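SYE1 (Shewanella oneidensis, PDB 4AWT) binds flavin mononucleotide and probably acts as an NAD(P)H-dependent oxidoreductase that reduces carbon-carbon double bonds, as in the old yellow enzyme family. Local coordinates at residues T238-T243 with D273-P278. The protein carries 1 engineered substitution. Residues are numbered along the deposited sequence; the frame is centred on the assembly and turned at random.
Sequences TTLNGT and DWDDAP. With BOG (octyl beta-D-glucopyranoside), chain D; FMN (flavin mononucleotide), chain B.
Thr239 and Asp276 join two neighbouring loops that follow consecutive strands, 230-234 and 266-270, of the eight-stranded parallel TIM barrel of this flavoprotein. Each loop is shaped by a beta turn: a type I turn from Thr239 to Gly242, and a type II' turn from Asp273 to Asp276, closed by backbone bonds in both directions between its end residues. The pair illustrates how a carboxylate can tie one turn to the next. CG of Asp276 lies anti to the backbone N (chi1 -178°), which carries the carboxylate toward the start of the other turn. There OD2 accepts the N-H of Thr239 on its syn lone pair, with an N to OD2 distance of 2.8 Å and a nearly straight angle of 169°. OD1 takes a bond from a water that in turn accepts from Thr239 OG1. Beside this polar link, CG2 of Thr238 packs against CD of Pro278 at 3.6 Å.

Leu240 reaches Trp274, the second residue of the type II' turn, its CD2 meeting CD1 at the edge of the indole at 3.7 Å. The indole itself lies between ligands: C3' of the bound glucoside's octyl chain lies over one face, offset toward the rim, 3.3 Å from CZ2, while C9 of the flavin lies over the opposite face, also toward the rim. The flavin methyl C8M comes within 3.5 Å of Trp274 CH2. Asn241 ND2, also bonded to the carbonyl of Asn184, donates to the sugar hydroxyl O6, and Trp274 NE1 donates to the sugar ring oxygen O5. An alanine at Trp274 would probably leave C8M and Leu240 CD2 without their aromatic neighbour and O5 without its donor, for the NE1 to O5 bond is short and fairly straight, at 2.8 Å and 166°.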
loop_
_atom_site.group_PDB
_atom_site.type_symbol
_atom_site.label_atom_id
_atom_site.label_comp_id
_atom_site.label_asym_id
_atom_site.label_seq_id
_atom_site.Cartn_x
_atom_site.Cartn_y
_atom_site.Cartn_z
ATOM N N THR A 238 10.766 3.127 8.838
ATOM C CA THR A 238 9.775 4.030 9.412
ATOM C C THR A 238 9.058 3.317 10.566
ATOM O O THR A 238 8.987 2.106 10.625
ATOM C CB THR A 238 8.789 4.535 8.362
ATOM O OG1 THR A 238 8.172 3.379 7.776
ATOM C CG2 THR A 238 9.458 5.384 7.301
ATOM N N THR A 239 8.594 4.135 11.492
ATOM C CA THR A 239 8.010 3.672 12.756
ATOM C C THR A 239 6.799 4.482 13.155
ATOM O O THR A 239 6.252 4.313 14.268
ATOM C CB THR A 239 9.066 3.721 13.881
ATOM O OG1 THR A 239 9.446 5.107 14.059
ATOM C CG2 THR A 239 10.257 2.846 13.595
ATOM N N LEU A 240 6.317 5.373 12.284
ATOM C CA LEU A 240 5.302 6.321 12.655
ATOM C C LEU A 240 4.057 5.692 13.240
ATOM O O LEU A 240 3.463 6.228 14.182
ATOM C CB LEU A 240 4.922 7.139 11.380
ATOM C CG LEU A 240 3.955 8.266 11.616
ATOM C CD1 LEU A 240 4.564 9.346 12.482
ATOM C CD2 LEU A 240 3.526 8.795 10.256
ATOM N N ASN A 241 3.575 4.597 12.654
ATOM C CA ASN A 241 2.361 3.954 13.120
ATOM C C ASN A 241 2.579 2.916 14.200
ATOM O O ASN A 241 1.662 2.183 14.553
ATOM C CB ASN A 241 1.565 3.397 11.940
ATOM C CG ASN A 241 0.994 4.497 11.127
ATOM O OD1 ASN A 241 0.800 5.621 11.620
ATOM N ND2 ASN A 241 0.726 4.176 9.876
ATOM N N GLY A 242 3.757 2.904 14.801
ATOM C CA GLY A 242 3.972 2.216 16.037
ATOM C C GLY A 242 4.718 0.924 16.003
ATOM O O GLY A 242 4.855 0.317 17.079
ATOM N N THR A 243 5.220 0.485 14.863
ATOM C CA THR A 243 5.988 -0.723 14.757
ATOM C C THR A 243 7.473 -0.388 14.628
ATOM O O THR A 243 7.870 0.329 13.685
ATOM C CB THR A 243 5.537 -1.597 13.577
ATOM O OG1 THR A 243 5.546 -0.894 12.347
ATOM C CG2 THR A 243 4.138 -2.127 13.786
ATOM N N ASP A 273 7.154 7.872 5.626
ATOM C CA ASP A 273 5.725 7.907 5.870
ATOM C C ASP A 273 5.446 9.239 6.562
ATOM O O ASP A 273 5.927 9.545 7.650
ATOM C CB ASP A 273 5.269 6.720 6.701
ATOM C CG ASP A 273 3.811 6.403 6.578
ATOM O OD1 ASP A 273 3.257 6.515 5.475
ATOM O OD2 ASP A 273 3.227 5.973 7.617
ATOM N N TRP A 274 4.759 10.094 5.803
ATOM C CA TRP A 274 4.471 11.480 6.198
ATOM C C TRP A 274 5.788 12.228 6.415
ATOM O O TRP A 274 6.503 12.489 5.434
ATOM C CB TRP A 274 3.500 11.549 7.340
ATOM C CG TRP A 274 2.172 11.019 6.924
ATOM C CD1 TRP A 274 1.646 9.810 7.226
ATOM C CD2 TRP A 274 1.230 11.681 6.098
ATOM N NE1 TRP A 274 0.419 9.683 6.651
ATOM C CE2 TRP A 274 0.136 10.809 5.958
ATOM C CE3 TRP A 274 1.165 12.907 5.456
ATOM C CZ2 TRP A 274 -0.995 11.129 5.216
ATOM C CZ3 TRP A 274 0.005 13.206 4.725
ATOM C CH2 TRP A 274 -1.031 12.310 4.629
ATOM N N ASP A 275 6.077 12.603 7.672
ATOM C CA ASP A 275 7.272 13.320 8.097
ATOM C C ASP A 275 8.339 12.373 8.646
ATOM O O ASP A 275 9.418 12.844 9.076
ATOM C CB ASP A 275 6.944 14.361 9.188
ATOM C CG ASP A 275 6.109 13.872 10.359
ATOM O OD1 ASP A 275 5.475 12.772 10.313
ATOM O OD2 ASP A 275 6.078 14.675 11.358
ATOM N N ASP A 276 8.082 11.088 8.719
ATOM C CA ASP A 276 9.007 10.079 9.243
ATOM C C ASP A 276 9.901 9.636 8.094
ATOM O O ASP A 276 9.473 8.827 7.256
ATOM C CB ASP A 276 8.253 8.930 9.857
ATOM C CG ASP A 276 9.081 7.832 10.473
ATOM O OD1 ASP A 276 10.330 7.968 10.574
ATOM O OD2 ASP A 276 8.452 6.825 10.836
ATOM N N ALA A 277 11.068 10.240 8.011
ATOM C CA ALA A 277 11.997 10.102 6.891
ATOM C C ALA A 277 13.361 9.674 7.420
ATOM O O ALA A 277 14.317 10.429 7.414
ATOM C CB ALA A 277 12.066 11.392 6.077
ATOM N N PRO A 278 13.459 8.441 7.932
ATOM C CA PRO A 278 14.699 7.989 8.545
ATOM C C PRO A 278 15.790 7.833 7.503
ATOM O O PRO A 278 15.546 7.500 6.361
ATOM C CB PRO A 278 14.311 6.643 9.184
ATOM C CG PRO A 278 13.178 6.145 8.322
ATOM C CD PRO A 278 12.432 7.370 7.922
HETATM C C1 BOG D . -2.971 8.066 7.196
HETATM O O1 BOG D . -3.073 9.455 7.354
HETATM C C2 BOG D . -3.736 7.570 6.010
HETATM O O2 BOG D . -5.125 7.766 6.165
HETATM C C3 BOG D . -3.536 6.065 5.768
HETATM O O3 BOG D . -4.074 5.692 4.529
HETATM C C4 BOG D . -2.026 5.803 5.682
HETATM O O4 BOG D . -1.821 4.438 5.543
HETATM C C5 BOG D . -1.275 6.360 6.886
HETATM O O5 BOG D . -1.564 7.744 6.930
HETATM C C6 BOG D . 0.212 6.141 6.778
HETATM O O6 BOG D . 0.759 6.622 7.994
HETATM C "C1'" BOG D . -2.890 9.914 8.672
HETATM C "C2'" BOG D . -3.174 11.398 8.885
HETATM C "C3'" BOG D . -2.550 12.297 7.861
HETATM C "C4'" BOG D . -2.403 13.793 8.114
HETATM C "C5'" BOG D . -3.172 14.527 7.012
HETATM C "C6'" BOG D . -4.412 15.215 7.588
HETATM C "C7'" BOG D . -5.190 15.924 6.464
HETATM C "C8'" BOG D . -6.021 17.003 7.147
HETATM N N1 FMN B . 0.520 4.035 1.726
HETATM C C2 FMN B . -0.010 2.827 1.573
HETATM O O2 FMN B . 0.705 1.794 1.471
HETATM N N3 FMN B . -1.387 2.671 1.518
HETATM C C4 FMN B . -2.270 3.734 1.616
HETATM O O4 FMN B . -3.500 3.516 1.450
HETATM C C4A FMN B . -1.703 4.977 1.888
HETATM N N5 FMN B . -2.514 6.091 2.098
HETATM C C5A FMN B . -1.917 7.370 1.939
HETATM C C6 FMN B . -2.709 8.489 1.870
HETATM C C7 FMN B . -2.161 9.781 1.684
HETATM C C7M FMN B . -3.104 10.945 1.493
HETATM C C8 FMN B . -0.805 9.903 1.628
HETATM C C8M FMN B . -0.136 11.243 1.398
HETATM C C9 FMN B . 0.019 8.762 1.712
HETATM C C9A FMN B . -0.525 7.485 1.858
HETATM N N10 FMN B . 0.293 6.335 1.880
HETATM C C10 FMN B . -0.299 5.088 1.830
HETATM C "C1'" FMN B . 1.744 6.481 1.731
HETATM C "C2'" FMN B . 2.183 6.784 0.287
HETATM O "O2'" FMN B . 1.985 5.655 -0.546
HETATM C "C3'" FMN B . 3.655 7.136 0.189
HETATM O "O3'" FMN B . 4.489 6.034 0.514
HETATM C "C4'" FMN B . 4.089 8.352 1.026
HETATM O "O4'" FMN B . 3.173 9.429 0.905
HETATM C "C5'" FMN B . 5.516 8.777 0.737
HETATM O "O5'" FMN B . 5.671 9.201 -0.628
HETATM P P FMN B . 5.658 10.778 -0.979
HETATM O O1P FMN B . 4.256 11.265 -0.706
HETATM O O2P FMN B . 6.678 11.449 -0.087
HETATM O O3P FMN B . 6.017 10.801 -2.444
HETATM O O HOH W 1 11.358 5.956 12.022
HETATM O O HOH W 2 4.277 3.914 9.909
#